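Local coordinates for protein Fe-S binding reductase, putative (Thermus thermophilus, PDB 2D4P) that is of unknown function but has a fold of the GNAT acetyltransferase type and so may transfer acyl groups, at residues M1-F6 against S37-E42; E45-L51 against T66-S72; L76-R81 against A109-F115. All coordinates share one frame; numbering follows the deposited sequence.

Contact 1 of 3, residues M1-F6 against S37-E42; sequences MRFRPF and SFLAEE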
loop_
_atom_site.group_PDB
_atom_site.type_symbol
_atom_site.label_atom_id
_atom_site.label_comp_id
_atom_site.label_asym_id
_atom_site.label_seq_id
_atom_site.Cartn_x
_atom_site.Cartn_y
_atom_site.Cartn_z
ATOM N N MET A 1 -10.840 13.255 5.921
ATOM C CA MET A 1 -10.233 11.937 5.579
ATOM C C MET A 1 -9.384 11.347 6.679
ATOM O O MET A 1 -8.598 12.037 7.310
ATOM C CB MET A 1 -9.392 12.012 4.312
ATOM C CG MET A 1 -9.245 10.621 3.748
ATOM S SD MET A 1 -8.545 10.502 2.196
ATOM C CE MET A 1 -9.550 11.567 1.211
ATOM N N ARG A 2 -9.545 10.043 6.898
ATOM C CA ARG A 2 -8.818 9.342 7.947
ATOM C C ARG A 2 -8.242 8.029 7.441
ATOM O O ARG A 2 -8.724 7.469 6.452
ATOM C CB ARG A 2 -9.714 9.061 9.171
ATOM C CG ARG A 2 -10.202 10.289 9.903
ATOM C CD ARG A 2 -9.115 11.119 10.566
ATOM N NE ARG A 2 -9.714 12.289 11.242
ATOM C CZ ARG A 2 -9.996 13.458 10.648
ATOM N NH1 ARG A 2 -9.761 13.664 9.353
ATOM N NH2 ARG A 2 -10.544 14.431 11.354
ATOM N N PHE A 3 -7.222 7.552 8.155
ATOM C CA PHE A 3 -6.453 6.381 7.789
ATOM C C PHE A 3 -6.353 5.423 8.966
ATOM O O PHE A 3 -5.916 5.806 10.057
ATOM C CB PHE A 3 -5.069 6.833 7.293
ATOM C CG PHE A 3 -5.163 7.888 6.240
ATOM C CD1 PHE A 3 -5.253 7.543 4.895
ATOM C CD2 PHE A 3 -5.228 9.237 6.590
ATOM C CE1 PHE A 3 -5.384 8.533 3.923
ATOM C CE2 PHE A 3 -5.379 10.216 5.646
ATOM C CZ PHE A 3 -5.475 9.874 4.299
ATOM N N ARG A 4 -6.797 4.181 8.764
ATOM C CA ARG A 4 -6.888 3.234 9.855
ATOM C C ARG A 4 -6.618 1.807 9.401
ATOM O O ARG A 4 -6.707 1.493 8.211
ATOM C CB ARG A 4 -8.279 3.298 10.513
ATOM C CG ARG A 4 -9.456 2.986 9.569
ATOM C CD ARG A 4 -10.788 2.909 10.320
ATOM N NE ARG A 4 -11.935 2.594 9.470
ATOM C CZ ARG A 4 -12.297 1.375 9.064
ATOM N NH1 ARG A 4 -11.605 0.297 9.417
ATOM N NH2 ARG A 4 -13.381 1.231 8.317
ATOM N N PRO A 5 -6.313 0.940 10.368
ATOM C CA PRO A 5 -6.248 -0.498 10.093
ATOM C C PRO A 5 -7.629 -0.924 9.676
ATOM O O PRO A 5 -8.644 -0.336 10.105
ATOM C CB PRO A 5 -5.923 -1.123 11.447
ATOM C CG PRO A 5 -5.263 -0.017 12.183
ATOM C CD PRO A 5 -6.049 1.224 11.781
ATOM N N PHE A 6 -7.674 -1.937 8.825
ATOM C CA PHE A 6 -8.929 -2.532 8.432
ATOM C C PHE A 6 -9.086 -3.890 9.129
ATOM O O PHE A 6 -8.105 -4.512 9.602
ATOM C CB PHE A 6 -9.103 -2.650 6.893
ATOM C CG PHE A 6 -7.921 -3.255 6.182
ATOM C CD1 PHE A 6 -7.687 -4.616 6.245
ATOM C CD2 PHE A 6 -7.018 -2.453 5.484
ATOM C CE1 PHE A 6 -6.594 -5.172 5.601
ATOM C CE2 PHE A 6 -5.932 -3.004 4.825
ATOM C CZ PHE A 6 -5.704 -4.370 4.904
ATOM N N SER A 37 -0.659 -2.206 6.828
ATOM C CA SER A 37 -1.721 -2.055 5.817
ATOM C C SER A 37 -2.856 -1.189 6.384
ATOM O O SER A 37 -3.196 -1.280 7.570
ATOM C CB SER A 37 -2.233 -3.432 5.408
ATOM O OG SER A 37 -1.178 -4.203 4.861
ATOM N N PHE A 38 -3.414 -0.338 5.523
ATOM C CA PHE A 38 -4.365 0.687 5.930
ATOM C C PHE A 38 -5.502 0.890 4.952
ATOM O O PHE A 38 -5.378 0.605 3.772
ATOM C CB PHE A 38 -3.615 2.013 6.161
ATOM C CG PHE A 38 -2.601 1.916 7.222
ATOM C CD1 PHE A 38 -1.311 1.545 6.927
ATOM C CD2 PHE A 38 -2.972 2.099 8.556
ATOM C CE1 PHE A 38 -0.402 1.374 7.909
ATOM C CE2 PHE A 38 -2.039 1.956 9.580
ATOM C CZ PHE A 38 -0.748 1.612 9.250
ATOM N N LEU A 39 -6.601 1.426 5.485
ATOM C CA LEU A 39 -7.753 1.896 4.729
ATOM C C LEU A 39 -7.869 3.405 4.922
ATOM O O LEU A 39 -7.661 3.904 6.040
ATOM C CB LEU A 39 -9.014 1.210 5.273
ATOM C CG LEU A 39 -10.400 1.577 4.710
ATOM C CD1 LEU A 39 -10.547 1.099 3.257
ATOM C CD2 LEU A 39 -11.489 0.969 5.572
ATOM N N ALA A 40 -8.163 4.105 3.823
ATOM C CA ALA A 40 -8.491 5.522 3.823
ATOM C C ALA A 40 -9.998 5.677 3.651
ATOM O O ALA A 40 -10.598 4.983 2.835
ATOM C CB ALA A 40 -7.804 6.213 2.674
ATOM N N GLU A 41 -10.585 6.604 4.394
ATOM C CA GLU A 41 -12.030 6.850 4.394
ATOM C C GLU A 41 -12.284 8.336 4.497
ATOM O O GLU A 41 -11.633 8.972 5.285
ATOM C CB GLU A 41 -12.617 6.318 5.693
ATOM C CG GLU A 41 -12.923 4.873 5.700
ATOM C CD GLU A 41 -13.503 4.438 7.028
ATOM O OE1 GLU A 41 -13.297 5.048 8.133
ATOM O OE2 GLU A 41 -14.171 3.426 6.963
ATOM N N GLU A 42 -13.272 8.855 3.766
ATOM C CA GLU A 42 -13.775 10.229 3.935
ATOM C C GLU A 42 -15.189 10.101 4.444
ATOM O O GLU A 42 -16.108 9.750 3.690
ATOM C CB GLU A 42 -13.776 10.985 2.597
ATOM C CG GLU A 42 -14.126 12.464 2.699
ATOM C CD GLU A 42 -12.966 13.272 3.230
ATOM O OE1 GLU A 42 -12.093 13.689 2.433
ATOM O OE2 GLU A 42 -12.922 13.464 4.447
HETATM O O HOH W 1 -5.008 -3.214 8.622
#
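Arg4 and Glu41 form a salt bridge between 1-6 and 37-42. The guanidinium meets the carboxylate side-on, with one nitrogen to each oxygen. NH2 of Arg4 lies 2.7 Å from OE2 of Glu41, and NE of Arg4 lies 3.1 Å from OE1 of Glu41. The two planes are 75° apart, so both oxygens are met from above the carboxylate plane. NH1 of Arg4 bonds to the backbone O of Pro5 and pairs with Asp10. A second salt bridge closes the other end: the chain terminus, Met1 N, is 2.6 Å from Glu42 OE2. Glu42 reaches it because its chain bends at chi2 (76°).

Backbone bonds join Arg2 with Glu41 and Arg4 with Leu39, two in each pair. Phe3 and Ala40 form the non-hydrogen-bonded pair between them. A water accepts from Phe6 N and bridges to Ser37 O.

Packing falls on both faces of the sheet. Leu39 CD2 lies over one face of the Arg4 guanidinium, 3.3 Å from NH2 of Arg4. On the other face of the sheet, Ala40 CB makes an apolar contact with Phe3 CE1 at 3.6 Å. Met1 and Phe38 also touch helix 73-89. Past the strand, Phe6 CZ rests 3.6 Å from Ser37 CB. The pairing is that of the first two antiparallel strands of a GNAT-like sheet, with 2-4 at its edge.

Contact 2 of 3, residues E45-L51 against T66-S72; sequences EPMGFAL and TRIEGRS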
loop_
_atom_site.group_PDB
_atom_site.type_symbol
_atom_site.label_atom_id
_atom_site.label_comp_id
_atom_site.label_asym_id
_atom_site.label_seq_id
_atom_site.Cartn_x
_atom_site.Cartn_y
_atom_site.Cartn_z
ATOM N N GLU A 45 -17.307 6.967 3.268
ATOM C CA GLU A 45 -16.983 6.688 1.881
ATOM C C GLU A 45 -15.563 6.103 1.889
ATOM O O GLU A 45 -14.647 6.752 2.385
ATOM C CB GLU A 45 -17.021 7.993 1.080
ATOM C CG GLU A 45 -16.858 7.855 -0.426
ATOM C CD GLU A 45 -18.067 7.214 -1.095
ATOM O OE1 GLU A 45 -19.138 7.107 -0.452
ATOM O OE2 GLU A 45 -17.951 6.810 -2.269
ATOM N N PRO A 46 -15.369 4.874 1.416
ATOM C CA PRO A 46 -14.003 4.369 1.264
ATOM C C PRO A 46 -13.255 5.193 0.213
ATOM O O PRO A 46 -13.826 5.563 -0.802
ATOM C CB PRO A 46 -14.188 2.919 0.788
ATOM C CG PRO A 46 -15.614 2.607 0.966
ATOM C CD PRO A 46 -16.385 3.875 1.040
ATOM N N MET A 47 -11.985 5.482 0.457
ATOM C CA MET A 47 -11.236 6.333 -0.452
ATOM C C MET A 47 -9.917 5.721 -0.924
ATOM O O MET A 47 -9.316 6.234 -1.860
ATOM C CB MET A 47 -10.968 7.694 0.199
ATOM C CG MET A 47 -12.214 8.607 0.291
ATOM S SD MET A 47 -12.871 9.029 -1.329
ATOM C CE MET A 47 -11.650 10.225 -1.904
ATOM N N GLY A 48 -9.462 4.646 -0.285
ATOM C CA GLY A 48 -8.263 3.978 -0.736
ATOM C C GLY A 48 -7.828 2.910 0.233
ATOM O O GLY A 48 -8.360 2.798 1.348
ATOM N N PHE A 49 -6.839 2.135 -0.178
ATOM C CA PHE A 49 -6.210 1.198 0.745
ATOM C C PHE A 49 -4.790 0.907 0.309
ATOM O O PHE A 49 -4.436 1.091 -0.852
ATOM C CB PHE A 49 -7.035 -0.105 0.864
ATOM C CG PHE A 49 -7.064 -0.957 -0.399
ATOM C CD1 PHE A 49 -6.042 -1.843 -0.697
ATOM C CD2 PHE A 49 -8.165 -0.917 -1.238
ATOM C CE1 PHE A 49 -6.085 -2.606 -1.839
ATOM C CE2 PHE A 49 -8.213 -1.690 -2.390
ATOM C CZ PHE A 49 -7.178 -2.540 -2.675
ATOM N N ALA A 50 -3.977 0.453 1.258
ATOM C CA ALA A 50 -2.609 0.032 0.982
ATOM C C ALA A 50 -2.395 -1.330 1.627
ATOM O O ALA A 50 -2.675 -1.500 2.806
ATOM C CB ALA A 50 -1.601 1.030 1.524
ATOM N N LEU A 51 -1.931 -2.295 0.826
ATOM C CA LEU A 51 -1.540 -3.618 1.310
ATOM C C LEU A 51 -0.035 -3.639 1.311
ATOM O O LEU A 51 0.572 -3.501 0.272
ATOM C CB LEU A 51 -2.056 -4.708 0.381
ATOM C CG LEU A 51 -3.545 -4.647 0.104
ATOM C CD1 LEU A 51 -3.905 -5.865 -0.720
ATOM C CD2 LEU A 51 -4.403 -4.538 1.366
ATOM N N THR A 66 2.654 -3.859 -1.632
ATOM C CA THR A 66 2.224 -4.799 -2.609
ATOM C C THR A 66 1.169 -4.218 -3.508
ATOM O O THR A 66 1.116 -4.495 -4.719
ATOM C CB THR A 66 1.693 -6.058 -1.797
ATOM O OG1 THR A 66 2.769 -6.502 -0.927
ATOM C CG2 THR A 66 1.425 -7.137 -2.692
ATOM N N ARG A 67 0.286 -3.419 -2.909
ATOM C CA ARG A 67 -0.791 -2.793 -3.623
ATOM C C ARG A 67 -1.230 -1.510 -2.960
ATOM O O ARG A 67 -1.393 -1.472 -1.741
ATOM C CB ARG A 67 -1.998 -3.734 -3.701
ATOM C CG ARG A 67 -3.065 -3.198 -4.603
ATOM C CD ARG A 67 -4.083 -4.216 -4.956
ATOM N NE ARG A 67 -5.079 -3.657 -5.863
ATOM C CZ ARG A 67 -6.194 -4.290 -6.160
ATOM N NH1 ARG A 67 -6.433 -5.477 -5.610
ATOM N NH2 ARG A 67 -7.083 -3.720 -6.973
ATOM N N ILE A 68 -1.499 -0.500 -3.775
ATOM C CA ILE A 68 -2.105 0.725 -3.256
ATOM C C ILE A 68 -3.155 1.187 -4.260
ATOM O O ILE A 68 -2.939 1.142 -5.478
ATOM C CB ILE A 68 -1.042 1.803 -2.926
ATOM C CG1 ILE A 68 -1.714 2.971 -2.183
ATOM C CG2 ILE A 68 -0.305 2.317 -4.169
ATOM C CD1 ILE A 68 -0.707 4.041 -1.675
ATOM N N GLU A 69 -4.306 1.568 -3.732
ATOM C CA GLU A 69 -5.400 2.090 -4.504
ATOM C C GLU A 69 -5.890 3.346 -3.824
ATOM O O GLU A 69 -5.888 3.425 -2.591
ATOM C CB GLU A 69 -6.534 1.065 -4.627
ATOM C CG GLU A 69 -6.138 -0.272 -5.245
ATOM C CD GLU A 69 -5.668 -0.188 -6.699
ATOM O OE1 GLU A 69 -5.911 0.820 -7.376
ATOM O OE2 GLU A 69 -5.057 -1.170 -7.167
ATOM N N GLY A 70 -6.324 4.317 -4.617
ATOM C CA GLY A 70 -6.842 5.552 -4.055
ATOM C C GLY A 70 -7.547 6.455 -5.050
ATOM O O GLY A 70 -7.162 6.539 -6.212
ATOM N N ARG A 71 -8.573 7.138 -4.557
ATOM C CA ARG A 71 -9.457 7.947 -5.383
ATOM C C ARG A 71 -8.977 9.379 -5.576
ATOM O O ARG A 71 -9.577 10.152 -6.363
ATOM C CB ARG A 71 -10.827 7.948 -4.752
ATOM C CG ARG A 71 -11.577 6.668 -4.991
ATOM C CD ARG A 71 -13.071 6.899 -5.138
ATOM N NE ARG A 71 -13.816 6.023 -4.247
ATOM C CZ ARG A 71 -15.075 6.217 -3.871
ATOM N NH1 ARG A 71 -15.768 7.266 -4.325
ATOM N NH2 ARG A 71 -15.637 5.337 -3.044
ATOM N N SER A 72 -7.914 9.741 -4.866
ATOM C CA SER A 72 -7.341 11.068 -4.958
ATOM C C SER A 72 -5.882 11.052 -4.534
ATOM O O SER A 72 -5.448 10.156 -3.826
ATOM C CB SER A 72 -8.122 12.026 -4.057
ATOM O OG SER A 72 -7.935 11.712 -2.682
#
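Arg71 and Glu45 form a salt bridge, end-on: NH1 and NH2 of Arg71 both bond to OE2 of Glu45, at 3.0 and 2.9 Å. The carboxylate and guanidinium planes are 82° apart. NH1 uses the anti lone pair of OE2, while NH2 comes from above the carboxylate plane. Met47 SD lies over one face of this guanidinium. The Met47 chain bends at chi2 (-62°) and chi3, which brings CE to 3.7 Å from Arg71 CB.

Glu69 CB sits over a face of the Phe49 ring in a CH-pi contact, 4.2 Å from the centroid. Phe49 CZ sits over the centre of the Arg67 guanidinium, 4.0 Å from CZ of Arg67, with the planes 73° apart.

The backbones form the antiparallel hairpin 45-56/61-70, in the middle of the five-stranded GNAT-like sheet. Phe49 pairs with Glu69 and Leu51 with Arg67 through two bonds each. Thr66 and Arg67 both face Leu51, a classic beta bulge; Met47 and Gly48 make another against Ala40. The non-hydrogen-bonded pair Gly48-Gly70 comes to 3.9 Å between CA atoms; a side chain on Gly48 would run into Glu69 O.

In a second salt bridge, Glu69 OE2 lies in the Arg67 guanidinium plane and takes NE of Arg67 at 2.8 Å on its anti lone pair. The Arg67 terminal nitrogens bond to backbone oxygens of Arg21 and Ala18. Leu14 packs on Phe49, helix 73-89 on Ala50 and Ile68.

Contact 3 of 3, residues L76-R81 against A109-F115; sequences LRGLLR and ALKAEGF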
loop_
_atom_site.group_PDB
_atom_site.type_symbol
_atom_site.label_atom_id
_atom_site.label_comp_id
_atom_site.label_asym_id
_atom_site.label_seq_id
_atom_site.Cartn_x
_atom_site.Cartn_y
_atom_site.Cartn_z
ATOM N N LEU A 76 -3.995 8.812 -1.482
ATOM C CA LEU A 76 -2.755 8.086 -1.736
ATOM C C LEU A 76 -1.642 8.573 -0.819
ATOM O O LEU A 76 -0.890 7.772 -0.274
ATOM C CB LEU A 76 -2.369 8.234 -3.208
ATOM C CG LEU A 76 -3.303 7.502 -4.170
ATOM C CD1 LEU A 76 -2.998 7.948 -5.635
ATOM C CD2 LEU A 76 -3.216 5.996 -4.035
ATOM N N ARG A 77 -1.528 9.890 -0.674
ATOM C CA ARG A 77 -0.505 10.464 0.206
ATOM C C ARG A 77 -0.660 10.009 1.652
ATOM O O ARG A 77 0.318 9.646 2.304
ATOM C CB ARG A 77 -0.510 11.987 0.158
ATOM C CG ARG A 77 0.069 12.581 -1.087
ATOM C CD ARG A 77 0.159 14.096 -0.996
ATOM N NE ARG A 77 1.071 14.515 0.068
ATOM C CZ ARG A 77 1.280 15.781 0.416
ATOM N NH1 ARG A 77 0.666 16.774 -0.209
ATOM N NH2 ARG A 77 2.114 16.064 1.398
ATOM N N GLY A 78 -1.891 10.020 2.162
ATOM C CA GLY A 78 -2.131 9.668 3.544
ATOM C C GLY A 78 -1.878 8.201 3.803
ATOM O O GLY A 78 -1.373 7.827 4.865
ATOM N N LEU A 79 -2.218 7.356 2.824
ATOM C CA LEU A 79 -1.901 5.932 2.918
ATOM C C LEU A 79 -0.373 5.719 2.967
ATOM O O LEU A 79 0.149 4.948 3.785
ATOM C CB LEU A 79 -2.515 5.160 1.763
ATOM C CG LEU A 79 -4.038 5.015 1.783
ATOM C CD1 LEU A 79 -4.563 4.624 0.452
ATOM C CD2 LEU A 79 -4.490 4.052 2.874
ATOM N N LEU A 80 0.358 6.416 2.105
ATOM C CA LEU A 80 1.811 6.305 2.121
ATOM C C LEU A 80 2.372 6.751 3.451
ATOM O O LEU A 80 3.262 6.122 3.987
ATOM C CB LEU A 80 2.441 7.107 0.988
ATOM C CG LEU A 80 2.145 6.564 -0.409
ATOM C CD1 LEU A 80 2.566 7.618 -1.417
ATOM C CD2 LEU A 80 2.849 5.198 -0.631
ATOM N N ARG A 81 1.831 7.832 3.992
ATOM C CA ARG A 81 2.296 8.346 5.274
ATOM C C ARG A 81 2.038 7.322 6.375
ATOM O O ARG A 81 2.869 7.122 7.290
ATOM C CB ARG A 81 1.594 9.676 5.610
ATOM C CG ARG A 81 2.179 10.873 4.878
ATOM C CD ARG A 81 1.813 12.227 5.474
ATOM N NE ARG A 81 0.397 12.308 5.796
ATOM C CZ ARG A 81 -0.558 12.720 4.961
ATOM N NH1 ARG A 81 -0.260 13.127 3.727
ATOM N NH2 ARG A 81 -1.833 12.733 5.384
ATOM N N ALA A 109 1.792 11.516 -5.510
ATOM C CA ALA A 109 1.750 11.251 -4.063
ATOM C C ALA A 109 3.111 10.745 -3.531
ATOM O O ALA A 109 3.569 11.147 -2.459
ATOM C CB ALA A 109 0.646 10.244 -3.753
ATOM N N LEU A 110 3.743 9.866 -4.313
ATOM C CA LEU A 110 5.059 9.330 -3.969
ATOM C C LEU A 110 6.097 10.434 -3.844
ATOM O O LEU A 110 6.862 10.472 -2.897
ATOM C CB LEU A 110 5.495 8.311 -5.010
ATOM C CG LEU A 110 4.791 6.951 -4.916
ATOM C CD1 LEU A 110 4.942 6.116 -6.182
ATOM C CD2 LEU A 110 5.281 6.156 -3.702
ATOM N N LYS A 111 6.138 11.338 -4.819
ATOM C CA LYS A 111 7.079 12.448 -4.750
ATOM C C LYS A 111 6.792 13.334 -3.538
ATOM O O LYS A 111 7.711 13.764 -2.833
ATOM C CB LYS A 111 7.036 13.232 -6.069
ATOM C CG LYS A 111 8.042 14.357 -6.141
ATOM C CD LYS A 111 8.263 14.841 -7.559
ATOM C CE LYS A 111 9.126 16.092 -7.584
ATOM N NZ LYS A 111 9.068 16.753 -8.945
ATOM N N ALA A 112 5.515 13.583 -3.266
ATOM C CA ALA A 112 5.129 14.447 -2.156
ATOM C C ALA A 112 5.498 13.836 -0.809
ATOM O O ALA A 112 5.742 14.551 0.140
ATOM C CB ALA A 112 3.630 14.795 -2.197
ATOM N N GLU A 113 5.529 12.515 -0.720
ATOM C CA GLU A 113 5.865 11.853 0.520
ATOM C C GLU A 113 7.294 11.293 0.563
ATOM O O GLU A 113 7.591 10.382 1.359
ATOM C CB GLU A 113 4.837 10.757 0.818
ATOM C CG GLU A 113 3.403 11.246 1.012
ATOM C CD GLU A 113 3.267 12.360 2.037
ATOM O OE1 GLU A 113 4.057 12.415 3.001
ATOM O OE2 GLU A 113 2.368 13.203 1.906
ATOM N N GLY A 114 8.189 11.851 -0.244
ATOM C CA GLY A 114 9.623 11.631 -0.069
ATOM C C GLY A 114 10.201 10.387 -0.707
ATOM O O GLY A 114 11.314 9.974 -0.384
ATOM N N PHE A 115 9.450 9.766 -1.611
ATOM C CA PHE A 115 9.957 8.609 -2.333
ATOM C C PHE A 115 10.729 9.033 -3.571
ATOM O O PHE A 115 10.396 10.030 -4.229
ATOM C CB PHE A 115 8.830 7.682 -2.775
ATOM C CG PHE A 115 8.207 6.900 -1.663
ATOM C CD1 PHE A 115 7.401 7.534 -0.718
ATOM C CD2 PHE A 115 8.414 5.527 -1.560
ATOM C CE1 PHE A 115 6.814 6.810 0.275
ATOM C CE2 PHE A 115 7.848 4.812 -0.549
ATOM C CZ PHE A 115 7.071 5.449 0.387
HETATM O O HOH W 2 3.815 14.912 4.099
#
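Glu113 OE2 is gripped by three N-H donors from two arginines of the neighbouring helix. Arg77 comes side-on and gives two of them to this one oxygen: NE of Arg77 is 2.6 Å and NH2 of Arg77 is 2.9 Å from OE2 of Glu113. Arg81 NH1 adds a longer bond, 3.2 Å to Glu113 OE2, from above the carboxylate plane. The carboxylate is 32° from the Arg77 guanidinium plane but 65° from that of Arg81. The other oxygen, Glu113 OE1, accepts a hydrogen bond from a water at 2.7 Å and rests against Arg81 CG. Two positive groups around one carboxylate would tend to keep it ionised.

Arg77 reaches Glu113 through a bend at chi3 (64°). On the way its CG packs on Ala109 CB, and Ala112 CB lies over one face of the guanidinium, 3.4 Å from Arg77 NE. A leucine in place of Arg77 has no side-chain N-H to give, so of the arginine bonds Glu113 OE2 would keep that of Arg81 alone, and its carboxylate would probably be freer to turn.

Glu113 follows the last turn of helix 104-112, which ends in a Schellman motif. Gly114, at positive phi, is its C-prime residue, and Phe115 N bonds back to Leu110 O.

Beneath the salt bridges, the helices meet through small and branched side chains. Leu76 CB touches Ala109 CB at 3.7 Å. Leu80 CD1 reaches Leu110 CD2 at 3.8 Å, the two side chains crossing at about a right angle. Leu76 and Leu80 pack on Ile68 of strand 61-70 as well.

Overall arrangement
Contacts 1 and 2 belong to one sheet. Strands 38-42 and 45-56 are neighbours there, and Ala40 joins them by probable backbone bonds to Met47 and Gly48. Contact 1 is at the edge and contact 2 in the middle, nearer the chain's centre (about 7 Å against 11 Å between centres). Both rely on backbone bonds, with salt bridges added, one of them in contact 1 from the chain terminus. Contact 3 joins two helices instead, with side chains alone: leucines and alanines inside, an Arg-Glu network outside. Helix 73-89 ties all three together. Its Leu79 packs on Phe38 and Ala40 of contact 1 and on Gly48 and Phe49 of contact 2. All three contacts are partly buried.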